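Local coordinates for uncharacterized protein (PDB 4IRT), which is of unknown function but, as a putative neuraminidase with a BNR-repeat domain of the beta-propeller clan, may act on sialic-acid-containing glycans, at residues 14-19 against 70-75; 121-126 against 143-148; 138-143 against 179-184; 151-156 against 168-173. One frame throughout, in Å; residues are numbered along the deposited sequence. Where two conformers were deposited one is given.

Interaction 1: 14-19 against 70-75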
loop_
_atom_site.group_PDB
_atom_site.type_symbol
_atom_site.label_atom_id
_atom_site.label_comp_id
_atom_site.label_asym_id
_atom_site.label_seq_id
_atom_site.Cartn_x
_atom_site.Cartn_y
_atom_site.Cartn_z
ATOM N N SER A 14 15.718 9.989 6.675
ATOM C CA SER A 14 15.428 8.949 7.670
ATOM C C SER A 14 14.868 9.452 9.000
ATOM O O SER A 14 14.637 8.658 9.929
ATOM C CB SER A 14 16.704 8.106 7.934
ATOM O OG SER A 14 17.025 7.312 6.801
ATOM N N CYS A 15 14.639 10.754 9.130
ATOM C CA CYS A 15 14.228 11.290 10.430
ATOM C C CYS A 15 12.764 10.991 10.761
ATOM O O CYS A 15 12.377 11.022 11.937
ATOM C CB CYS A 15 14.471 12.794 10.504
ATOM S SG CYS A 15 16.214 13.286 10.387
ATOM N N THR A 16 11.960 10.750 9.721
ATOM C CA THR A 16 10.630 10.191 9.840
ATOM C C THR A 16 10.530 8.987 8.894
ATOM O O THR A 16 11.437 8.734 8.122
ATOM C CB THR A 16 9.511 11.181 9.432
ATOM O OG1 THR A 16 9.534 11.342 8.002
ATOM C CG2 THR A 16 9.649 12.531 10.146
ATOM N N SER A 17 9.405 8.278 8.944
ATOM C CA SER A 17 9.143 7.099 8.104
ATOM C C SER A 17 8.470 7.427 6.768
ATOM O O SER A 17 7.946 6.541 6.126
ATOM C CB SER A 17 8.248 6.103 8.862
ATOM O OG SER A 17 7.069 6.732 9.331
ATOM N N VAL A 18 8.510 8.693 6.343
ATOM C CA VAL A 18 7.829 9.124 5.130
ATOM C C VAL A 18 8.178 8.303 3.882
ATOM O O VAL A 18 7.306 8.041 3.019
ATOM C CB VAL A 18 7.979 10.662 4.903
ATOM C CG1 VAL A 18 9.382 11.032 4.463
ATOM C CG2 VAL A 18 6.931 11.149 3.903
ATOM N N ASN A 19 9.423 7.838 3.790
ATOM C CA ASN A 19 9.822 7.041 2.629
ATOM C C ASN A 19 9.414 5.588 2.729
ATOM O O ASN A 19 9.497 4.875 1.732
ATOM C CB ASN A 19 11.335 7.086 2.438
ATOM C CG ASN A 19 11.829 8.361 1.795
ATOM O OD1 ASN A 19 11.119 9.046 1.054
ATOM N ND2 ASN A 19 13.082 8.666 2.047
ATOM N N LYS A 70 8.992 16.075 7.344
ATOM C CA LYS A 70 8.698 15.983 8.784
ATOM C C LYS A 70 7.326 15.425 9.129
ATOM O O LYS A 70 7.113 15.013 10.270
ATOM C CB LYS A 70 8.884 17.359 9.449
ATOM C CG LYS A 70 10.331 17.754 9.519
ATOM C CD LYS A 70 10.497 19.076 10.224
ATOM C CE LYS A 70 11.875 19.677 9.979
ATOM N NZ LYS A 70 12.886 18.987 10.818
ATOM N N ASP A 71 6.405 15.374 8.163
ATOM C CA ASP A 71 5.105 14.706 8.314
ATOM C C ASP A 71 5.113 13.392 7.532
ATOM O O ASP A 71 5.047 13.372 6.288
ATOM C CB ASP A 71 3.977 15.624 7.822
ATOM C CG ASP A 71 2.612 15.134 8.207
ATOM O OD1 ASP A 71 2.406 13.910 8.314
ATOM O OD2 ASP A 71 1.698 15.982 8.353
ATOM N N ALA A 72 5.193 12.286 8.255
ATOM C CA ALA A 72 5.236 10.953 7.632
ATOM C C ALA A 72 4.003 10.587 6.847
ATOM O O ALA A 72 4.006 9.563 6.164
ATOM C CB ALA A 72 5.510 9.883 8.699
ATOM N N HIS A 73 2.917 11.367 6.949
ATOM C CA HIS A 73 1.775 11.155 6.068
ATOM C C HIS A 73 2.047 11.485 4.614
ATOM O O HIS A 73 1.366 10.962 3.707
ATOM C CB HIS A 73 0.572 11.989 6.496
ATOM C CG HIS A 73 0.003 11.571 7.815
ATOM N ND1 HIS A 73 0.490 12.037 9.014
ATOM C CD2 HIS A 73 -0.996 10.710 8.120
ATOM C CE1 HIS A 73 -0.181 11.470 10.004
ATOM N NE2 HIS A 73 -1.107 10.685 9.487
ATOM N N ASN A 74 3.006 12.385 4.411
ATOM C CA ASN A 74 3.151 13.125 3.161
ATOM C C ASN A 74 3.941 12.353 2.061
ATOM O O ASN A 74 4.851 12.881 1.399
ATOM C CB ASN A 74 3.785 14.483 3.440
ATOM C CG ASN A 74 2.845 15.445 4.145
ATOM O OD1 ASN A 74 2.173 15.083 5.128
ATOM N ND2 ASN A 74 2.806 16.682 3.666
ATOM N N ILE A 75 3.543 11.097 1.880
ATOM C CA ILE A 75 4.272 10.152 1.032
ATOM C C ILE A 75 4.204 10.439 -0.465
ATOM O O ILE A 75 3.370 11.224 -0.935
ATOM C CB ILE A 75 3.780 8.717 1.293
ATOM C CG1 ILE A 75 2.288 8.580 0.927
ATOM C CG2 ILE A 75 4.020 8.364 2.748
ATOM C CD1 ILE A 75 2.066 7.896 -0.382
#
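Val18 rests its CB against the backbone of Ala72, 3.9 Å from Ala72 CA, and branching at CB suits it to cover a bend in the opposing chain. Its CG2, anti to the backbone N, comes to Asn74 O, at the end of that bend: Val18 CG2 is 3.7 Å from Asn74 O and 4.2 Å from Ile75 CG2. Packing is tight where Ile75 CG2, anti to its own carbonyl carbon, sits 3.3 Å from Val18 O. Ala72, with a single methyl, lets the two chains come this close.

Thr16 divides its two branches between two tasks. Its OG1 stands between the backbone N and the carbonyl carbon (chi1 72°), where it accepts from Val18 N at 3.3 Å, an ST turn, while bonding to Val69 O. That leaves Thr16 CG2 to lie 3.6 Å from Lys70 O as the apolar face of the residue.

The other chain is shaped by a type I turn from Asp71 to Asn74. Asp71 OD1 accepts twice: from His73 N at 2.9 Å, which makes an Asx turn, and through its syn lone pair from His73 ND1 at 2.8 Å, with the oxygen in the imidazole plane. The bond probably fixes the ring's rotation, and the ring also stacks on His93, whose ND1 bonds to Asp71 OD2. Asn74 ND2 bonds to Asp91 OD1. Two irregular connections between strands, each stiffened by a side-chain-to-backbone turn and fitted together by small apolar surfaces, are consistent with the loops between strands of a beta-propeller.

Interaction 2: 121-126 against 143-148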
loop_
_atom_site.group_PDB
_atom_site.type_symbol
_atom_site.label_atom_id
_atom_site.label_comp_id
_atom_site.label_asym_id
_atom_site.label_seq_id
_atom_site.Cartn_x
_atom_site.Cartn_y
_atom_site.Cartn_z
ATOM N N GLU A 121 -10.253 18.278 -5.408
ATOM C CA GLU A 121 -8.801 18.086 -5.309
ATOM C C GLU A 121 -8.137 19.097 -4.362
ATOM O O GLU A 121 -6.921 19.343 -4.444
ATOM C CB GLU A 121 -8.194 18.159 -6.724
ATOM C CG GLU A 121 -8.654 16.994 -7.562
ATOM C CD GLU A 121 -8.273 17.047 -9.036
ATOM O OE1 GLU A 121 -7.615 17.993 -9.511
ATOM O OE2 GLU A 121 -8.662 16.091 -9.725
ATOM N N GLY A 122 -8.931 19.653 -3.440
ATOM C CA GLY A 122 -8.453 20.651 -2.486
ATOM C C GLY A 122 -7.938 20.114 -1.155
ATOM O O GLY A 122 -7.272 20.849 -0.425
ATOM N N ASN A 123 -8.231 18.850 -0.844
ATOM C CA ASN A 123 -8.013 18.283 0.487
ATOM C C ASN A 123 -7.684 16.815 0.412
ATOM O O ASN A 123 -8.465 15.965 0.843
ATOM C CB ASN A 123 -9.266 18.444 1.357
ATOM C CG ASN A 123 -9.628 19.888 1.585
ATOM O OD1 ASN A 123 -9.193 20.501 2.555
ATOM N ND2 ASN A 123 -10.404 20.454 0.670
ATOM N N VAL A 124 -6.510 16.532 -0.131
ATOM C CA VAL A 124 -6.094 15.181 -0.490
ATOM C C VAL A 124 -5.217 14.614 0.606
ATOM O O VAL A 124 -4.392 15.342 1.204
ATOM C CB VAL A 124 -5.254 15.230 -1.784
ATOM C CG1 VAL A 124 -4.612 13.893 -2.086
ATOM C CG2 VAL A 124 -6.089 15.754 -2.951
ATOM N N THR A 125 -5.401 13.318 0.869
ATOM C CA THR A 125 -4.460 12.555 1.683
ATOM C C THR A 125 -4.365 11.161 1.043
ATOM O O THR A 125 -5.329 10.704 0.457
ATOM C CB THR A 125 -4.906 12.425 3.163
ATOM O OG1 THR A 125 -5.327 13.703 3.687
ATOM C CG2 THR A 125 -3.759 11.911 4.089
ATOM N N TYR A 126 -3.212 10.506 1.179
ATOM C CA TYR A 126 -3.015 9.099 0.788
ATOM C C TYR A 126 -3.250 8.840 -0.712
ATOM O O TYR A 126 -4.122 8.059 -1.089
ATOM C CB TYR A 126 -3.896 8.158 1.623
ATOM C CG TYR A 126 -3.747 8.353 3.115
ATOM C CD1 TYR A 126 -2.488 8.334 3.722
ATOM C CD2 TYR A 126 -4.855 8.575 3.916
ATOM C CE1 TYR A 126 -2.343 8.528 5.084
ATOM C CE2 TYR A 126 -4.726 8.756 5.284
ATOM C CZ TYR A 126 -3.474 8.727 5.862
ATOM O OH TYR A 126 -3.366 8.912 7.216
ATOM N N SER A 143 -10.377 12.225 0.327
ATOM C CA SER A 143 -10.700 13.633 0.276
ATOM C C SER A 143 -11.322 14.082 1.588
ATOM O O SER A 143 -12.277 13.459 2.073
ATOM C CB SER A 143 -11.710 13.907 -0.842
ATOM O OG SER A 143 -12.008 15.297 -0.868
ATOM N N GLY A 144 -10.821 15.183 2.145
ATOM C CA GLY A 144 -11.451 15.799 3.334
ATOM C C GLY A 144 -10.395 16.240 4.331
ATOM O O GLY A 144 -9.275 15.745 4.322
ATOM N N SER A 145 -10.763 17.205 5.163
ATOM C CA SER A 145 -9.907 17.685 6.247
ATOM C C SER A 145 -10.718 17.673 7.543
ATOM O O SER A 145 -11.947 17.556 7.508
ATOM C CB SER A 145 -9.421 19.119 5.957
ATOM O OG SER A 145 -8.685 19.200 4.735
ATOM N N SER A 146 -10.015 17.811 8.662
ATOM C CA SER A 146 -10.628 17.973 9.986
ATOM C C SER A 146 -11.476 16.772 10.355
ATOM O O SER A 146 -12.535 16.908 10.984
ATOM C CB SER A 146 -11.472 19.247 10.028
ATOM O OG SER A 146 -10.735 20.355 9.543
ATOM N N GLY A 147 -11.004 15.607 9.921
ATOM C CA GLY A 147 -11.646 14.340 10.227
ATOM C C GLY A 147 -12.515 13.783 9.123
ATOM O O GLY A 147 -12.822 12.590 9.156
ATOM N N ARG A 148 -12.925 14.611 8.160
ATOM C CA ARG A 148 -13.678 14.106 7.021
ATOM C C ARG A 148 -12.778 13.284 6.117
ATOM O O ARG A 148 -11.592 13.539 5.965
ATOM C CB ARG A 148 -14.365 15.205 6.186
ATOM C CG ARG A 148 -15.560 15.864 6.863
ATOM C CD ARG A 148 -15.113 17.129 7.561
ATOM N NE ARG A 148 -16.060 17.636 8.539
ATOM C CZ ARG A 148 -15.922 18.805 9.166
ATOM N NH1 ARG A 148 -14.876 19.597 8.909
ATOM N NH2 ARG A 148 -16.835 19.188 10.048
HETATM O O HOH W 1 -9.831 16.675 -1.892
HETATM O O HOH W 2 -7.870 13.828 3.156
#
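Asn123 meets Gly144 and Ser145 at the end of an antiparallel strand pair, in the four-stranded sheet that forms one blade of the probable beta-propeller. Val124 and Ser143 are a non-hydrogen-bonded pair, and the close part of the contact lies just beyond it. There Asn123 O takes Gly144 N at 2.8 Å, nearly straight at 166° and in the carbonyl plane, and Ser143 CA adds a CA-H...O contact to Asn123 O at 3.3 Å. Glycine suits position 144 because at its backbone angles a side chain would jam against the preceding carbonyl and against Arg148 O.

A second bond joins the side chains. Asn123 CG lies beside its own backbone N (chi1 -62°), and Ser145 OG donates to Asn123 OD1 at 2.6 Å, tilted 26° from the amide carbonyl plane. Ser145 has two conformers, so this grip may be only part-time. An alanine in place of Asn123 would probably leave Ser145 OG without this acceptor and the start of the turn freer to move.

Past Ser145 the chain loosens into a type I' turn from Ser145 to Arg148, with Ser146, Gly147 and Arg148 exposed. Water fills in where side chains do not meet. One water lies 2.6 Å from Thr125 OG1 and bonds also to Gly144 O, spanning a separation too long for a direct hydrogen bond. On the opposite side of Asn123 O a second water accepts from Asn123 N at 2.9 Å and is hydrogen-bonded to Ser143 OG at 2.8 Å.

Interaction 3: 138-143 against 179-184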
loop_
_atom_site.group_PDB
_atom_site.type_symbol
_atom_site.label_atom_id
_atom_site.label_comp_id
_atom_site.label_asym_id
_atom_site.label_seq_id
_atom_site.Cartn_x
_atom_site.Cartn_y
_atom_site.Cartn_z
ATOM N N LEU A 138 -5.610 3.647 -12.482
ATOM C CA LEU A 138 -6.549 4.035 -11.433
ATOM C C LEU A 138 -5.825 4.895 -10.415
ATOM O O LEU A 138 -4.665 4.635 -10.105
ATOM C CB LEU A 138 -7.071 2.792 -10.727
ATOM C CG LEU A 138 -8.422 2.934 -10.055
ATOM C CD1 LEU A 138 -9.549 2.964 -11.080
ATOM C CD2 LEU A 138 -8.626 1.793 -9.067
ATOM N N PHE A 139 -6.512 5.907 -9.893
ATOM C CA PHE A 139 -5.992 6.707 -8.798
ATOM C C PHE A 139 -7.049 6.754 -7.726
ATOM O O PHE A 139 -8.212 6.985 -7.999
ATOM C CB PHE A 139 -5.667 8.109 -9.237
ATOM C CG PHE A 139 -5.001 8.977 -8.171
ATOM C CD1 PHE A 139 -3.692 8.739 -7.765
ATOM C CD2 PHE A 139 -5.662 10.075 -7.659
ATOM C CE1 PHE A 139 -3.060 9.585 -6.855
ATOM C CE2 PHE A 139 -5.050 10.918 -6.752
ATOM C CZ PHE A 139 -3.754 10.683 -6.352
ATOM N N VAL A 140 -6.615 6.537 -6.504
ATOM C CA VAL A 140 -7.493 6.591 -5.358
ATOM C C VAL A 140 -6.871 7.502 -4.310
ATOM O O VAL A 140 -5.646 7.501 -4.124
ATOM C CB VAL A 140 -7.779 5.217 -4.736
ATOM C CG1 VAL A 140 -8.677 5.385 -3.525
ATOM C CG2 VAL A 140 -8.431 4.300 -5.744
ATOM N N TYR A 141 -7.716 8.280 -3.639
ATOM C CA TYR A 141 -7.249 9.110 -2.536
ATOM C C TYR A 141 -8.386 9.358 -1.560
ATOM O O TYR A 141 -9.547 9.084 -1.883
ATOM C CB TYR A 141 -6.659 10.431 -3.064
ATOM C CG TYR A 141 -7.630 11.392 -3.749
ATOM C CD1 TYR A 141 -8.011 11.186 -5.061
ATOM C CD2 TYR A 141 -8.161 12.494 -3.086
ATOM C CE1 TYR A 141 -8.877 12.047 -5.702
ATOM C CE2 TYR A 141 -9.024 13.371 -3.726
ATOM C CZ TYR A 141 -9.384 13.141 -5.044
ATOM O OH TYR A 141 -10.249 13.997 -5.720
ATOM N N ARG A 142 -8.011 9.864 -0.385
ATOM C CA ARG A 142 -8.978 10.294 0.623
ATOM C C ARG A 142 -9.141 11.806 0.527
ATOM O O ARG A 142 -8.175 12.580 0.614
ATOM C CB ARG A 142 -8.571 9.937 2.063
ATOM C CG ARG A 142 -9.652 10.309 3.081
ATOM C CD ARG A 142 -9.257 10.148 4.546
ATOM N NE ARG A 142 -8.394 11.213 5.045
ATOM C CZ ARG A 142 -7.749 11.158 6.213
ATOM N NH1 ARG A 142 -7.903 10.100 7.000
ATOM N NH2 ARG A 142 -6.969 12.152 6.603
ATOM N N SER A 143 -10.377 12.225 0.327
ATOM C CA SER A 143 -10.700 13.633 0.276
ATOM C C SER A 143 -11.322 14.082 1.588
ATOM O O SER A 143 -12.277 13.459 2.073
ATOM C CB SER A 143 -11.710 13.907 -0.842
ATOM O OG SER A 143 -12.008 15.297 -0.868
ATOM N N ALA A 179 -13.694 5.189 7.030
ATOM C CA ALA A 179 -13.086 3.930 6.582
ATOM C C ALA A 179 -11.611 4.143 6.275
ATOM O O ALA A 179 -11.207 5.273 5.961
ATOM C CB ALA A 179 -13.798 3.434 5.348
ATOM N N TYR A 180 -10.823 3.057 6.371
ATOM C CA TYR A 180 -9.453 2.988 5.893
ATOM C C TYR A 180 -9.343 1.763 5.039
ATOM O O TYR A 180 -9.666 0.659 5.491
ATOM C CB TYR A 180 -8.453 2.913 7.039
ATOM C CG TYR A 180 -8.453 4.176 7.830
ATOM C CD1 TYR A 180 -7.636 5.246 7.463
ATOM C CD2 TYR A 180 -9.274 4.314 8.924
ATOM C CE1 TYR A 180 -7.653 6.438 8.188
ATOM C CE2 TYR A 180 -9.301 5.492 9.654
ATOM C CZ TYR A 180 -8.494 6.550 9.274
ATOM O OH TYR A 180 -8.555 7.711 10.008
ATOM N N TRP A 181 -8.892 1.975 3.807
ATOM C CA TRP A 181 -8.960 0.968 2.763
ATOM C C TRP A 181 -7.605 0.607 2.187
ATOM O O TRP A 181 -6.631 1.294 2.401
ATOM C CB TRP A 181 -9.880 1.453 1.626
ATOM C CG TRP A 181 -9.476 2.804 1.062
ATOM C CD1 TRP A 181 -8.532 3.067 0.143
ATOM C CD2 TRP A 181 -10.043 4.077 1.445
ATOM N NE1 TRP A 181 -8.443 4.447 -0.079
ATOM C CE2 TRP A 181 -9.383 5.073 0.707
ATOM C CE3 TRP A 181 -11.034 4.448 2.354
ATOM C CZ2 TRP A 181 -9.670 6.423 0.864
ATOM C CZ3 TRP A 181 -11.337 5.767 2.496
ATOM C CH2 TRP A 181 -10.646 6.756 1.762
ATOM N N GLN A 182 -7.592 -0.483 1.432
ATOM C CA GLN A 182 -6.489 -0.906 0.562
ATOM C C GLN A 182 -7.052 -1.652 -0.639
ATOM O O GLN A 182 -8.167 -2.198 -0.580
ATOM C CB GLN A 182 -5.459 -1.788 1.323
ATOM C CG GLN A 182 -6.062 -2.987 2.080
ATOM C CD GLN A 182 -6.534 -2.667 3.482
ATOM O OE1 GLN A 182 -6.030 -1.748 4.143
ATOM N NE2 GLN A 182 -7.537 -3.426 3.953
ATOM N N LEU A 183 -6.324 -1.607 -1.748
ATOM C CA LEU A 183 -6.773 -2.173 -3.008
ATOM C C LEU A 183 -5.659 -2.939 -3.664
ATOM O O LEU A 183 -4.496 -2.824 -3.273
ATOM C CB LEU A 183 -7.250 -1.095 -3.996
ATOM C CG LEU A 183 -8.375 -0.203 -3.508
ATOM C CD1 LEU A 183 -7.840 1.026 -2.810
ATOM C CD2 LEU A 183 -9.291 0.273 -4.602
ATOM N N TYR A 184 -6.043 -3.685 -4.679
ATOM C CA TYR A 184 -5.115 -4.414 -5.522
ATOM C C TYR A 184 -5.806 -4.729 -6.835
ATOM O O TYR A 184 -6.990 -5.082 -6.844
ATOM C CB TYR A 184 -4.701 -5.703 -4.846
ATOM C CG TYR A 184 -3.590 -6.476 -5.517
ATOM C CD1 TYR A 184 -2.263 -6.115 -5.304
ATOM C CD2 TYR A 184 -3.851 -7.614 -6.295
ATOM C CE1 TYR A 184 -1.216 -6.823 -5.885
ATOM C CE2 TYR A 184 -2.807 -8.338 -6.878
ATOM C CZ TYR A 184 -1.473 -7.933 -6.642
ATOM O OH TYR A 184 -0.408 -8.617 -7.185
#
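Trp181 reaches across to Val140 and Arg142, the broad ring filling the width between two strands that share no backbone bonds. Val140 CG1, anti to its backbone N, comes to 3.6 Å from Trp181 NE1. Farther along the ring, Trp181 CH2 is 3.8 Å from Arg142 CB and 3.9 Å from Arg142 CG, so the aliphatic root of the arginine makes this contact, the two side chains crossing at about a right angle, while Arg142 CA lies in the indole plane at its edge. Tyr141 O approaches Trp181 CZ2 at 3.8 Å. Next to the indole, Val140 CG2 meets Leu183 CD2 at 4.3 Å, a loose apolar contact between branched side chains.

The strands run antiparallel (170°) with axes 9.4 Å apart, too far for pairing: they belong to two successive four-stranded sheets, stacked face to face like adjacent blades of a beta-propeller. An alanine replacing Trp181 would probably open a gap between these sheets, leaving Val140 CG1 and the arginine's CB and CG without this neighbour.

Arg142 is bent at chi3; its NH1 lies near Tyr180 CE1, which is at the guanidinium edge, planes 63° apart; a second conformer makes this end of the contact doubtful. Trp181 CG stands between the backbone N and the carbonyl carbon (chi1 55°), and the side chain also touches Leu151 and Glu128, which help position it. Behind the first strand, Tyr141 turns away and bonds through OH to Asp120 O. Behind the second, Gln182 holds Thr254 N with OE1 and Ser194 OG with NE2.

Interaction 4: 151-156 against 168-173. With EDO (1,2-ethanediol), chain K.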
loop_
_atom_site.group_PDB
_atom_site.type_symbol
_atom_site.label_atom_id
_atom_site.label_comp_id
_atom_site.label_asym_id
_atom_site.label_seq_id
_atom_site.Cartn_x
_atom_site.Cartn_y
_atom_site.Cartn_z
ATOM N N LEU A 151 -13.556 8.199 0.065
ATOM C CA LEU A 151 -12.761 7.568 -0.988
ATOM C C LEU A 151 -13.147 8.118 -2.356
ATOM O O LEU A 151 -14.301 8.008 -2.773
ATOM C CB LEU A 151 -12.981 6.048 -0.979
ATOM C CG LEU A 151 -12.098 5.198 -1.905
ATOM C CD1 LEU A 151 -12.105 3.752 -1.409
ATOM C CD2 LEU A 151 -12.557 5.267 -3.364
ATOM N N VAL A 152 -12.172 8.695 -3.070
ATOM C CA VAL A 152 -12.403 9.175 -4.421
ATOM C C VAL A 152 -11.528 8.379 -5.384
ATOM O O VAL A 152 -10.355 8.146 -5.109
ATOM C CB VAL A 152 -12.074 10.668 -4.532
ATOM C CG1 VAL A 152 -12.242 11.185 -5.944
ATOM C CG2 VAL A 152 -12.938 11.452 -3.551
HETATM N N MSE A 153 -12.127 7.994 -6.505
HETATM C CA MSE A 153 -11.523 7.105 -7.473
HETATM C C MSE A 153 -11.672 7.661 -8.867
HETATM O O MSE A 153 -12.778 7.981 -9.347
HETATM C CB MSE A 153 -12.153 5.716 -7.318
HETATM C CG MSE A 153 -11.735 4.728 -8.398
HETATM SE SE MSE A 153 -12.615 2.981 -8.196
HETATM C CE MSE A 153 -11.858 2.398 -6.491
ATOM N N ASN A 154 -10.529 7.787 -9.522
ATOM C CA ASN A 154 -10.433 8.278 -10.879
ATOM C C ASN A 154 -9.765 7.262 -11.784
ATOM O O ASN A 154 -9.064 6.368 -11.318
ATOM C CB ASN A 154 -9.552 9.519 -10.915
ATOM C CG ASN A 154 -10.111 10.683 -10.130
ATOM O OD1 ASN A 154 -11.316 10.824 -9.946
ATOM N ND2 ASN A 154 -9.206 11.554 -9.673
ATOM N N ARG A 155 -9.947 7.453 -13.088
ATOM C CA ARG A 155 -9.319 6.631 -14.102
ATOM C C ARG A 155 -8.613 7.490 -15.135
ATOM O O ARG A 155 -9.146 8.511 -15.576
ATOM C CB ARG A 155 -10.336 5.730 -14.812
ATOM C CG ARG A 155 -9.731 4.853 -15.917
ATOM C CD ARG A 155 -10.768 3.866 -16.426
ATOM N NE ARG A 155 -10.370 3.124 -17.629
ATOM C CZ ARG A 155 -11.181 2.278 -18.274
ATOM N NH1 ARG A 155 -12.431 2.059 -17.845
ATOM N NH2 ARG A 155 -10.768 1.667 -19.371
ATOM N N TYR A 156 -7.424 7.054 -15.537
ATOM C CA TYR A 156 -6.644 7.726 -16.577
ATOM C C TYR A 156 -6.760 6.949 -17.864
ATOM O O TYR A 156 -6.338 5.797 -17.939
ATOM C CB TYR A 156 -5.178 7.803 -16.193
ATOM C CG TYR A 156 -4.317 8.531 -17.206
ATOM C CD1 TYR A 156 -4.395 9.916 -17.339
ATOM C CD2 TYR A 156 -3.422 7.844 -18.013
ATOM C CE1 TYR A 156 -3.599 10.605 -18.249
ATOM C CE2 TYR A 156 -2.611 8.527 -18.931
ATOM C CZ TYR A 156 -2.713 9.899 -19.036
ATOM O OH TYR A 156 -1.934 10.584 -19.925
ATOM N N ASP A 168 -17.544 8.892 -7.046
ATOM C CA ASP A 168 -17.626 9.994 -6.093
ATOM C C ASP A 168 -17.943 9.481 -4.708
ATOM O O ASP A 168 -17.434 10.012 -3.730
ATOM C CB ASP A 168 -18.768 10.942 -6.506
ATOM C CG ASP A 168 -18.391 11.819 -7.668
ATOM O OD1 ASP A 168 -17.394 12.549 -7.517
ATOM O OD2 ASP A 168 -19.085 11.790 -8.723
ATOM N N ILE A 169 -18.871 8.532 -4.615
ATOM C CA ILE A 169 -19.139 7.882 -3.336
ATOM C C ILE A 169 -19.264 6.360 -3.469
ATOM O O ILE A 169 -20.289 5.821 -3.931
ATOM C CB ILE A 169 -20.376 8.452 -2.623
ATOM C CG1 ILE A 169 -20.386 9.992 -2.668
ATOM C CG2 ILE A 169 -20.381 7.972 -1.179
ATOM C CD1 ILE A 169 -21.477 10.626 -1.837
ATOM N N LEU A 170 -18.215 5.679 -3.031
ATOM C CA LEU A 170 -18.130 4.243 -3.099
ATOM C C LEU A 170 -18.376 3.625 -1.732
ATOM O O LEU A 170 -19.158 2.689 -1.618
ATOM C CB LEU A 170 -16.747 3.850 -3.621
ATOM C CG LEU A 170 -16.472 2.368 -3.804
ATOM C CD1 LEU A 170 -17.567 1.681 -4.619
ATOM C CD2 LEU A 170 -15.124 2.209 -4.495
ATOM N N ILE A 171 -17.712 4.173 -0.701
ATOM C CA ILE A 171 -17.894 3.744 0.683
ATOM C C ILE A 171 -18.500 4.923 1.430
ATOM O O ILE A 171 -17.975 6.036 1.385
ATOM C CB ILE A 171 -16.578 3.317 1.339
ATOM C CG1 ILE A 171 -15.895 2.183 0.578
ATOM C CG2 ILE A 171 -16.803 2.845 2.759
ATOM C CD1 ILE A 171 -14.491 1.897 1.085
ATOM N N ASP A 172 -19.643 4.679 2.076
ATOM C CA ASP A 172 -20.418 5.719 2.719
ATOM C C ASP A 172 -20.311 5.562 4.230
ATOM O O ASP A 172 -20.808 4.591 4.789
ATOM C CB ASP A 172 -21.891 5.607 2.271
ATOM C CG ASP A 172 -22.744 6.790 2.691
ATOM O OD1 ASP A 172 -22.251 7.739 3.360
ATOM O OD2 ASP A 172 -23.947 6.763 2.331
ATOM N N GLY A 173 -19.663 6.535 4.858
ATOM C CA GLY A 173 -19.564 6.626 6.312
ATOM C C GLY A 173 -20.783 7.243 6.963
ATOM O O GLY A 173 -20.830 7.348 8.182
HETATM C C1 EDO K . -15.860 6.418 4.212
HETATM O O1 EDO K . -16.033 7.770 4.632
HETATM C C2 EDO K . -14.888 6.354 3.023
HETATM O O2 EDO K . -15.438 6.954 1.844
HETATM O O HOH W 3 -16.273 6.980 -1.390
#
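Leu151 and Leu170 lie side by side and point the same way, Leu151 CD2 to Leu170 CD2 at 4.1 Å, where the third strand of a propeller-type blade meets the connection leading to the next blade. Both have CG anti to the backbone N; their methyls meet in the layer between the sheets, and leucine suits this because its two terminal methyls can serve different neighbours. Thus Leu151 turns its other methyl to Ile171, the two chains crossing obliquely with CD1 of Leu151 3.9 Å from CD1 of Ile171. The same Leu170 CD2 also meets Met153 CE at 3.8 Å, those side chains crossing at a slant. Met153, a selenomethionine, is extended through chi2 and then bent at chi3 (-65°), a flexible chain that can bring its end methyl over to this spot. Leu193 touches both leucines, and Trp195 and Trp197 touch Ile171, all from strand 191-198 of the next blade.

The backbone is joined less directly. A water donates to Leu151 O at 2.6 Å and accepts from Leu170 N at 2.9 Å, taking the place of a direct bond. Asp168, at the open end, turns its carboxylate to Arg165. Beside the water sits 1,2-ethanediol, probably from the crystallisation liquor: its O2 accepts from Leu151 N at 2.9 Å and donates to Ile171 O at 2.7 Å.

Interactions 2, 3 and 4 all draw on the sheet of strands 124-131 to 162-167. Interaction 2 is its surface rim, polar and watered; interaction 3 is buried and apolar, facing the neighbouring sheet; interaction 4 joins the sheet to the connection beyond it, apolar inside and bridged by solvent at the backbone. Interactions 2 and 3 share Ser143 and are tied by Thr125 N to Arg142 O, while Trp181 of interaction 3 packs on Leu151 of interaction 4, whose centre is 8 Å away. Interaction 1 is a buried pairing of two loops elsewhere in the chain, touching this group where His73 CD2 meets Tyr126 OH at 3.1 Å.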